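Local coordinates for uncharacterized protein DUF305 (Deinococcus radiodurans R1, PDB 3BT5) that is of unknown function but folds into an all-helical bundle, in keeping with its DUF305 family's place in the ferritin clan, at residues H24-A27 with L28-A31; R55-M58 with R59-E62; P78-A81 with R82-G85; G147-R150 with T151-G154. One frame throughout, in Å; residues are numbered along the deposited sequence.

Contact 1: residues H24-A27 with L28-A31; sequences HAQA and LDLA
A25 O is gripped by two partners, a backbone amide and a water. The amide L28 N donates to A25 O at 3.1 Å, a weak bond bent to 131° at the hydrogen, and the water donates to the same A25 O at 2.8 Å. All of this happens within two turns of helix 11-37, in an all-helical bundle consistent with the ferritin clan of its family. The regular spacing of four residues is plainer one residue further along the chain: L30 N reaches Q26 O at 3.0 Å, almost in line with the carbonyl, and A31 N makes the equivalent bond to A27 O.

On the outer side, water joins the side chains. The water on A25 O also donates weakly to D29 OD1. A second water donates to D29 OD2 at 2.9 Å and accepts from Q26 NE2, so each carboxylate oxygen of D29 has a water on it. Q26 can take part because its CG lies anti to the backbone N (chi1 -173°) and the chain runs out straight before the amide turns. The other end of that amide, OE1, accepts a hydrogen bond from A87 N, so its rotation should be well fixed.

The inner side is mostly apolar around A27 and L30, which both pack on M111 of helix 100-122, while buried H24 is held through its NE2 by Q57 of helix 41-68. Within the turn itself, L30 CG sits 3.5 Å from Q26 O, and the methyl A31 CB rests 3.5 Å from A27 O.

Contact 2: residues R55-M58 with R59-E62; sequences REQM and RQME
Two bends in the R59 side chain, chi3 at -56° and chi4 at -83°, fold its guanidinium back over the preceding turn, above the backbone of R55 and E56. One face of the group lies on E56 CA, which is nearer the rim than the middle, with R59 NH2 3.6 Å from E56 CA. Further back along the same side chain, R59 CG touches R55 O at 3.4 Å. E56 has its own CG anti to the backbone N (chi1 -177°), and this carries its methylene close to the arginine: E56 CG is 3.8 Å from R59 NH2. The carboxylate and guanidinium planes are almost parallel, but no salt bridge forms, as E56 OE1 remains 5.5 Å from R59 NH2. Any attraction between the charges is probably modest at this exposed site.

The backbone beneath is regular helix. R59 N bonds to R55 O, M61 N to Q57 O, and E62 N to M58 O at 2.8 Å; the Q60 N to E56 O link is weak. The E62 side chain, extended beyond CG, lies back along the preceding turn, its CG 3.3 Å from M58 O.

R55, E56, R59 and E62 thus form the outward face of helix 41-68. On its inward faces, Q57 OE1 is hydrogen-bonded to H24 NE2 of helix 11-37 and M58 packs against that helix at H24 and A25, while Q57 touches I141 and T144 of helix 132-158 and M61 touches L137.

Contact 3: residues P78-A81 with R82-G85; sequences PEHA and RMMG
This is a surface contact in the short helix 78-83 and the turn that ends it, on the side of the bundle, where the chain leaves the helix at a glycine with positive phi. Its side-chain part is carried by M83, which lies alongside both E79 and H80 and points the same way as they do. M83 SD comes to the edge of the H80 ring, close to the ring plane, with H80 CD2 4.1 Å from the sulfur. It is a Met-aromatic contact made at the edge and not over a face: the sulfur lies 88° off the ring normal. At the tip, M83 CE meets E79 OE2 at 3.7 Å, a methyl group alongside a carboxylate oxygen. The methionine gets there because its chain is fully extended beyond CG, chi3 standing at 179°.

Three successive backbone bonds hold the helix: R82 N to P78 O at 3.0 Å, M83 N to E79 O at 3.1 Å and M84 N to H80 O at 3.0 Å. Before them, S77 OG bonds to H80 N in the first turn. M84 leans back over the helix, its CG 3.3 Å from H80 O, and its side chain and that of A81 both rest on I76. M84 O accepts from H23 NE2, a tie between the end of this helix and helix 11-37.

G85 then leaves the helix with phi at +83°, a conformation glycine adopts easily because it has no CB to press on the preceding carbonyl oxygen. G85 N turns back to R82 O at 2.9 Å, and the helix end is a Schellman motif.

Contact 4: residues G147-R150 with T151-G154; sequences GEIR and TMEG
E153 runs back along I149 on the outer side of helix 132-158, one of the long helices of the bundle. Starting at the root, E153 CB is 3.5 Å from I149 O, and CG comes closer still, to 3.2 Å from that same oxygen I149 O. CD and OE2 then lie alongside the isoleucine, E153 OE2 being 3.6 Å from the methyl I149 CG2. That methyl faces the glutamate since CG2, and not CG1, is the branch anti to the backbone N of I149.

The other oxygen, E153 OE1, takes a bond of 2.7 Å from a water, which in turn accepts weakly from R150 NE. The water bridges two opposite charges that do not meet directly: R150 NE and E153 OE1 are 4.7 Å apart, and the guanidinium and carboxylate planes are turned 35° from each other. R150 reaches the water by bending at chi2 and chi3 (75° and 69°).

Four backbone bonds run beneath, from T151, M152, E153 and G154 to the carbonyls four residues earlier. The inward side is quite different. E148 sends its carboxylate into the bundle, where OE2 bonds to S53 and OE1 to H115, while M152 packs among L46, I50, M111 and I112. M152 also curls over its own helix: its CG is 3.2 Å from E148 O, and the bend at chi3 returns M152 CE to 3.5 Å from E148 O.

The four contacts follow one another along the chain without overlap: contact 1 on helix 11-37, contact 2 on 41-68, contact 3 on helix 78-83 and the turn after it, and contact 4 on 132-158. Contacts 1 and 2, centres about 13 Å apart, touch through H24 and Q57, which joins two helices consecutive in sequence; contacts 3 and 4 touch none of the others. Centre to centre, contact 3 is about 15 Å from contact 1, 21 Å from contact 2 and 22 Å from contact 4; contact 4 is about 16 Å from contact 1 and 21 Å from contact 2. Three thus sample long helices of one bundle, contact 1 nearest its middle.

Contact 1: residues H24-A27 with L28-A31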
loop_
_atom_site.group_PDB
_atom_site.type_symbol
_atom_site.label_atom_id
_atom_site.label_comp_id
_atom_site.label_asym_id
_atom_site.label_seq_id
_atom_site.Cartn_x
_atom_site.Cartn_y
_atom_site.Cartn_z
ATOM N N HIS A 24 2.642 1.500 2.525
ATOM C CA HIS A 24 2.618 2.027 1.172
ATOM C C HIS A 24 3.893 1.678 0.422
ATOM O O HIS A 24 3.847 1.405 -0.801
ATOM C CB HIS A 24 2.481 3.545 1.216
ATOM C CG HIS A 24 1.066 4.044 1.229
ATOM N ND1 HIS A 24 0.058 3.479 1.988
ATOM C CD2 HIS A 24 0.508 5.095 0.576
ATOM C CE1 HIS A 24 -1.065 4.154 1.781
ATOM N NE2 HIS A 24 -0.814 5.143 0.939
ATOM N N ALA A 25 5.039 1.739 1.092
ATOM C CA ALA A 25 6.288 1.468 0.395
ATOM C C ALA A 25 6.267 0.099 -0.266
ATOM O O ALA A 25 6.863 -0.096 -1.344
ATOM C CB ALA A 25 7.472 1.574 1.326
ATOM N N GLN A 26 5.597 -0.870 0.364
ATOM C CA GLN A 26 5.600 -2.207 -0.217
ATOM C C GLN A 26 4.857 -2.252 -1.564
ATOM O O GLN A 26 5.163 -3.091 -2.422
ATOM C CB GLN A 26 5.016 -3.260 0.710
ATOM C CG GLN A 26 5.211 -4.656 0.113
ATOM C CD GLN A 26 4.595 -5.732 0.949
ATOM O OE1 GLN A 26 3.377 -5.799 1.089
ATOM N NE2 GLN A 26 5.422 -6.612 1.443
ATOM N N ALA A 27 3.875 -1.379 -1.744
ATOM C CA ALA A 27 3.156 -1.352 -3.020
ATOM C C ALA A 27 4.148 -1.140 -4.171
ATOM O O ALA A 27 3.975 -1.650 -5.276
ATOM C CB ALA A 27 2.048 -0.259 -3.013
ATOM N N LEU A 28 5.190 -0.354 -3.911
ATOM C CA LEU A 28 6.227 -0.115 -4.909
ATOM C C LEU A 28 7.023 -1.397 -5.228
ATOM O O LEU A 28 7.349 -1.647 -6.395
ATOM C CB LEU A 28 7.142 1.019 -4.442
ATOM C CG LEU A 28 6.728 2.489 -4.610
ATOM C CD1 LEU A 28 5.240 2.784 -4.653
ATOM C CD2 LEU A 28 7.453 3.428 -3.622
ATOM N N ASP A 29 7.298 -2.210 -4.203
ATOM C CA ASP A 29 8.015 -3.483 -4.356
ATOM C C ASP A 29 7.162 -4.474 -5.160
ATOM O O ASP A 29 7.693 -5.321 -5.869
ATOM C CB ASP A 29 8.289 -4.142 -2.988
ATOM C CG ASP A 29 9.297 -3.392 -2.142
ATOM O OD1 ASP A 29 10.115 -2.658 -2.707
ATOM O OD2 ASP A 29 9.258 -3.557 -0.896
ATOM N N LEU A 30 5.847 -4.401 -4.994
ATOM C CA LEU A 30 4.958 -5.285 -5.729
ATOM C C LEU A 30 4.836 -4.837 -7.191
ATOM O O LEU A 30 4.733 -5.660 -8.104
ATOM C CB LEU A 30 3.580 -5.328 -5.063
ATOM C CG LEU A 30 3.514 -5.921 -3.659
ATOM C CD1 LEU A 30 2.119 -5.687 -3.077
ATOM C CD2 LEU A 30 3.834 -7.403 -3.703
ATOM N N ALA A 31 4.811 -3.526 -7.424
ATOM C CA ALA A 31 4.630 -3.033 -8.797
ATOM C C ALA A 31 5.869 -3.231 -9.678
ATOM O O ALA A 31 5.760 -3.428 -10.898
ATOM C CB ALA A 31 4.240 -1.561 -8.759
HETATM O O HOH W 1 9.641 0.456 -1.551
HETATM O O HOH W 2 8.488 -5.941 0.584
#

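Contact 2: residues R55-M58 with R59-E62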
loop_
_atom_site.group_PDB
_atom_site.type_symbol
_atom_site.label_atom_id
_atom_site.label_comp_id
_atom_site.label_asym_id
_atom_site.label_seq_id
_atom_site.Cartn_x
_atom_site.Cartn_y
_atom_site.Cartn_z
ATOM N N ARG A 55 2.903 6.741 -3.984
ATOM C CA ARG A 55 3.992 7.678 -3.728
ATOM C C ARG A 55 3.496 9.071 -3.296
ATOM O O ARG A 55 4.116 9.720 -2.449
ATOM C CB ARG A 55 4.907 7.773 -4.955
ATOM C CG ARG A 55 5.801 6.563 -5.094
ATOM C CD ARG A 55 6.585 6.575 -6.392
ATOM N NE ARG A 55 7.531 7.683 -6.427
ATOM C CZ ARG A 55 8.500 7.798 -7.324
ATOM N NH1 ARG A 55 8.662 6.844 -8.233
ATOM N NH2 ARG A 55 9.316 8.853 -7.307
ATOM N N GLU A 56 2.398 9.538 -3.882
ATOM C CA GLU A 56 1.839 10.836 -3.497
ATOM C C GLU A 56 1.471 10.825 -2.021
ATOM O O GLU A 56 1.750 11.769 -1.284
ATOM C CB GLU A 56 0.600 11.147 -4.326
ATOM C CG GLU A 56 -0.007 12.517 -4.029
ATOM C CD GLU A 56 -1.383 12.726 -4.682
ATOM O OE1 GLU A 56 -1.799 11.901 -5.527
ATOM O OE2 GLU A 56 -2.055 13.726 -4.338
ATOM N N GLN A 57 0.865 9.736 -1.561
ATOM C CA GLN A 57 0.525 9.667 -0.157
ATOM C C GLN A 57 1.757 9.478 0.737
ATOM O O GLN A 57 1.807 10.017 1.852
ATOM C CB GLN A 57 -0.513 8.568 0.054
ATOM C CG GLN A 57 -1.875 9.055 -0.478
ATOM C CD GLN A 57 -2.945 7.998 -0.553
ATOM O OE1 GLN A 57 -2.751 6.850 -0.145
ATOM N NE2 GLN A 57 -4.113 8.388 -1.079
ATOM N N MET A 58 2.774 8.762 0.250
ATOM C CA MET A 58 4.014 8.640 1.004
ATOM C C MET A 58 4.646 10.003 1.203
ATOM O O MET A 58 5.157 10.283 2.288
ATOM C CB MET A 58 4.997 7.718 0.292
ATOM C CG MET A 58 4.486 6.279 0.302
ATOM S SD MET A 58 5.544 5.183 -0.716
ATOM C CE MET A 58 6.981 5.066 0.341
ATOM N N ARG A 59 4.655 10.851 0.172
ATOM C CA ARG A 59 5.262 12.171 0.358
ATOM C C ARG A 59 4.552 12.954 1.467
ATOM O O ARG A 59 5.197 13.709 2.242
ATOM C CB ARG A 59 5.211 12.955 -0.954
ATOM C CG ARG A 59 6.166 12.387 -2.021
ATOM C CD ARG A 59 6.387 13.347 -3.194
ATOM N NE ARG A 59 5.150 13.749 -3.845
ATOM C CZ ARG A 59 4.518 13.041 -4.783
ATOM N NH1 ARG A 59 4.998 11.863 -5.189
ATOM N NH2 ARG A 59 3.401 13.524 -5.337
ATOM N N GLN A 60 3.224 12.835 1.526
ATOM C CA GLN A 60 2.444 13.506 2.575
ATOM C C GLN A 60 2.790 12.952 3.947
ATOM O O GLN A 60 2.891 13.703 4.926
ATOM C CB GLN A 60 0.944 13.305 2.341
ATOM C CG GLN A 60 0.374 13.959 1.095
ATOM C CD GLN A 60 -1.128 13.786 1.021
ATOM O OE1 GLN A 60 -1.853 14.100 1.979
ATOM N NE2 GLN A 60 -1.608 13.267 -0.103
ATOM N N MET A 61 2.926 11.636 4.044
ATOM C CA MET A 61 3.281 11.011 5.310
ATOM C C MET A 61 4.678 11.378 5.777
ATOM O O MET A 61 4.910 11.623 6.973
ATOM C CB MET A 61 3.169 9.496 5.170
ATOM C CG MET A 61 1.717 9.090 4.967
ATOM S SD MET A 61 1.460 7.332 5.091
ATOM C CE MET A 61 1.420 6.923 3.397
ATOM N N GLU A 62 5.627 11.403 4.835
ATOM C CA GLU A 62 6.991 11.821 5.157
ATOM C C GLU A 62 6.984 13.249 5.707
ATOM O O GLU A 62 7.667 13.557 6.688
ATOM C CB GLU A 62 7.861 11.727 3.888
ATOM C CG GLU A 62 8.209 10.271 3.570
ATOM C CD GLU A 62 8.662 10.013 2.132
ATOM O OE1 GLU A 62 8.458 10.863 1.217
ATOM O OE2 GLU A 62 9.215 8.917 1.899
#

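Contact 3: residues P78-A81 with R82-G85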
loop_
_atom_site.group_PDB
_atom_site.type_symbol
_atom_site.label_atom_id
_atom_site.label_comp_id
_atom_site.label_asym_id
_atom_site.label_seq_id
_atom_site.Cartn_x
_atom_site.Cartn_y
_atom_site.Cartn_z
ATOM N N PRO A 78 7.612 -9.676 10.527
ATOM C CA PRO A 78 6.903 -10.473 9.508
ATOM C C PRO A 78 5.465 -10.863 9.875
ATOM O O PRO A 78 4.573 -10.734 9.034
ATOM C CB PRO A 78 7.813 -11.708 9.327
ATOM C CG PRO A 78 9.183 -11.151 9.592
ATOM C CD PRO A 78 8.956 -10.220 10.797
ATOM N N GLU A 79 5.226 -11.323 11.115
ATOM C CA GLU A 79 3.869 -11.738 11.465
ATOM C C GLU A 79 2.903 -10.554 11.439
ATOM O O GLU A 79 1.759 -10.641 10.965
ATOM C CB GLU A 79 3.838 -12.339 12.867
ATOM C CG GLU A 79 2.460 -12.835 13.311
ATOM C CD GLU A 79 2.338 -13.075 14.825
ATOM O OE1 GLU A 79 3.180 -12.560 15.602
ATOM O OE2 GLU A 79 1.382 -13.773 15.239
ATOM N N HIS A 80 3.350 -9.428 11.969
ATOM C CA HIS A 80 2.485 -8.276 11.996
ATOM C C HIS A 80 2.293 -7.681 10.616
ATOM O O HIS A 80 1.190 -7.245 10.298
ATOM C CB HIS A 80 2.986 -7.303 13.033
ATOM C CG HIS A 80 2.750 -7.801 14.434
ATOM N ND1 HIS A 80 3.614 -7.557 15.479
ATOM C CD2 HIS A 80 1.763 -8.586 14.939
ATOM C CE1 HIS A 80 3.152 -8.131 16.578
ATOM N NE2 HIS A 80 2.024 -8.758 16.283
ATOM N N ALA A 81 3.330 -7.707 9.779
ATOM C CA ALA A 81 3.175 -7.313 8.374
ATOM C C ALA A 81 2.107 -8.168 7.693
ATOM O O ALA A 81 1.226 -7.650 6.962
ATOM C CB ALA A 81 4.520 -7.423 7.644
ATOM N N ARG A 82 2.142 -9.468 7.942
ATOM C CA ARG A 82 1.132 -10.350 7.351
ATOM C C ARG A 82 -0.273 -9.955 7.806
ATOM O O ARG A 82 -1.214 -9.930 6.999
ATOM C CB ARG A 82 1.400 -11.806 7.712
ATOM C CG ARG A 82 0.369 -12.778 7.141
ATOM C CD ARG A 82 0.909 -14.197 7.112
ATOM N NE ARG A 82 -0.148 -15.179 7.341
ATOM C CZ ARG A 82 -1.006 -15.603 6.418
ATOM N NH1 ARG A 82 -0.947 -15.144 5.174
ATOM N NH2 ARG A 82 -1.932 -16.493 6.751
ATOM N N MET A 83 -0.441 -9.642 9.086
ATOM C CA MET A 83 -1.759 -9.202 9.557
ATOM C C MET A 83 -2.219 -7.912 8.910
ATOM O O MET A 83 -3.415 -7.709 8.693
ATOM C CB MET A 83 -1.741 -9.023 11.057
ATOM C CG MET A 83 -1.613 -10.325 11.717
ATOM S SD MET A 83 -1.684 -10.169 13.456
ATOM C CE MET A 83 -1.537 -11.897 13.898
ATOM N N MET A 84 -1.270 -7.027 8.639
ATOM C CA MET A 84 -1.554 -5.807 7.932
ATOM C C MET A 84 -1.882 -6.035 6.461
ATOM O O MET A 84 -2.185 -5.068 5.768
ATOM C CB MET A 84 -0.391 -4.824 8.051
ATOM C CG MET A 84 -0.092 -4.345 9.474
ATOM S SD MET A 84 1.413 -3.371 9.392
ATOM C CE MET A 84 1.640 -2.858 11.083
ATOM N N GLY A 85 -1.877 -7.281 5.996
ATOM C CA GLY A 85 -2.147 -7.562 4.583
ATOM C C GLY A 85 -0.941 -7.394 3.682
ATOM O O GLY A 85 -1.090 -7.540 2.455
#

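Contact 4: residues G147-R150 with T151-G154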
loop_
_atom_site.group_PDB
_atom_site.type_symbol
_atom_site.label_atom_id
_atom_site.label_comp_id
_atom_site.label_asym_id
_atom_site.label_seq_id
_atom_site.Cartn_x
_atom_site.Cartn_y
_atom_site.Cartn_z
ATOM N N GLY A 147 -10.922 2.604 -4.459
ATOM C CA GLY A 147 -10.980 2.732 -5.915
ATOM C C GLY A 147 -10.064 1.715 -6.583
ATOM O O GLY A 147 -10.449 1.040 -7.536
ATOM N N GLU A 148 -8.834 1.605 -6.086
ATOM C CA GLU A 148 -7.874 0.692 -6.705
ATOM C C GLU A 148 -8.277 -0.779 -6.532
ATOM O O GLU A 148 -8.078 -1.584 -7.443
ATOM C CB GLU A 148 -6.468 0.965 -6.172
ATOM C CG GLU A 148 -5.970 2.326 -6.674
ATOM C CD GLU A 148 -4.594 2.731 -6.164
ATOM O OE1 GLU A 148 -4.005 2.059 -5.274
ATOM O OE2 GLU A 148 -4.087 3.757 -6.687
ATOM N N ILE A 149 -8.815 -1.135 -5.365
ATOM C CA ILE A 149 -9.327 -2.488 -5.179
ATOM C C ILE A 149 -10.384 -2.806 -6.240
ATOM O O ILE A 149 -10.358 -3.868 -6.856
ATOM C CB ILE A 149 -9.943 -2.675 -3.769
ATOM C CG1 ILE A 149 -8.826 -2.682 -2.712
ATOM C CG2 ILE A 149 -10.759 -3.958 -3.693
ATOM C CD1 ILE A 149 -9.389 -2.545 -1.306
ATOM N N ARG A 150 -11.319 -1.894 -6.459
ATOM C CA ARG A 150 -12.383 -2.179 -7.414
ATOM C C ARG A 150 -11.810 -2.389 -8.826
ATOM O O ARG A 150 -12.229 -3.311 -9.580
ATOM C CB ARG A 150 -13.421 -1.058 -7.398
ATOM C CG ARG A 150 -14.726 -1.449 -8.113
ATOM C CD ARG A 150 -15.578 -2.411 -7.279
ATOM N NE ARG A 150 -16.099 -1.723 -6.110
ATOM C CZ ARG A 150 -17.220 -1.005 -6.113
ATOM N NH1 ARG A 150 -17.965 -0.917 -7.222
ATOM N NH2 ARG A 150 -17.603 -0.394 -5.001
ATOM N N THR A 151 -10.871 -1.533 -9.229
ATOM C CA THR A 151 -10.211 -1.725 -10.519
ATOM C C THR A 151 -9.490 -3.071 -10.567
ATOM O O THR A 151 -9.628 -3.827 -11.534
ATOM C CB THR A 151 -9.216 -0.588 -10.793
ATOM O OG1 THR A 151 -9.924 0.667 -10.836
ATOM C CG2 THR A 151 -8.462 -0.797 -12.115
ATOM N N MET A 152 -8.713 -3.376 -9.531
ATOM C CA MET A 152 -7.961 -4.615 -9.563
ATOM C C MET A 152 -8.865 -5.839 -9.629
ATOM O O MET A 152 -8.539 -6.817 -10.303
ATOM C CB MET A 152 -7.033 -4.696 -8.353
ATOM C CG MET A 152 -5.903 -3.684 -8.454
ATOM S SD MET A 152 -4.677 -3.927 -7.133
ATOM C CE MET A 152 -5.589 -3.302 -5.723
ATOM N N GLU A 153 -9.992 -5.808 -8.928
ATOM C CA GLU A 153 -10.941 -6.920 -8.995
ATOM C C GLU A 153 -11.492 -7.062 -10.416
ATOM O O GLU A 153 -11.694 -8.181 -10.903
ATOM C CB GLU A 153 -12.089 -6.728 -8.002
ATOM C CG GLU A 153 -11.608 -6.830 -6.578
ATOM C CD GLU A 153 -12.662 -6.502 -5.555
ATOM O OE1 GLU A 153 -13.570 -5.694 -5.853
ATOM O OE2 GLU A 153 -12.551 -7.028 -4.428
ATOM N N GLY A 154 -11.733 -5.933 -11.089
ATOM C CA GLY A 154 -12.221 -5.976 -12.472
ATOM C C GLY A 154 -11.154 -6.573 -13.390
ATOM O O GLY A 154 -11.458 -7.411 -14.263
HETATM O O HOH W 3 -14.525 -3.757 -4.210
#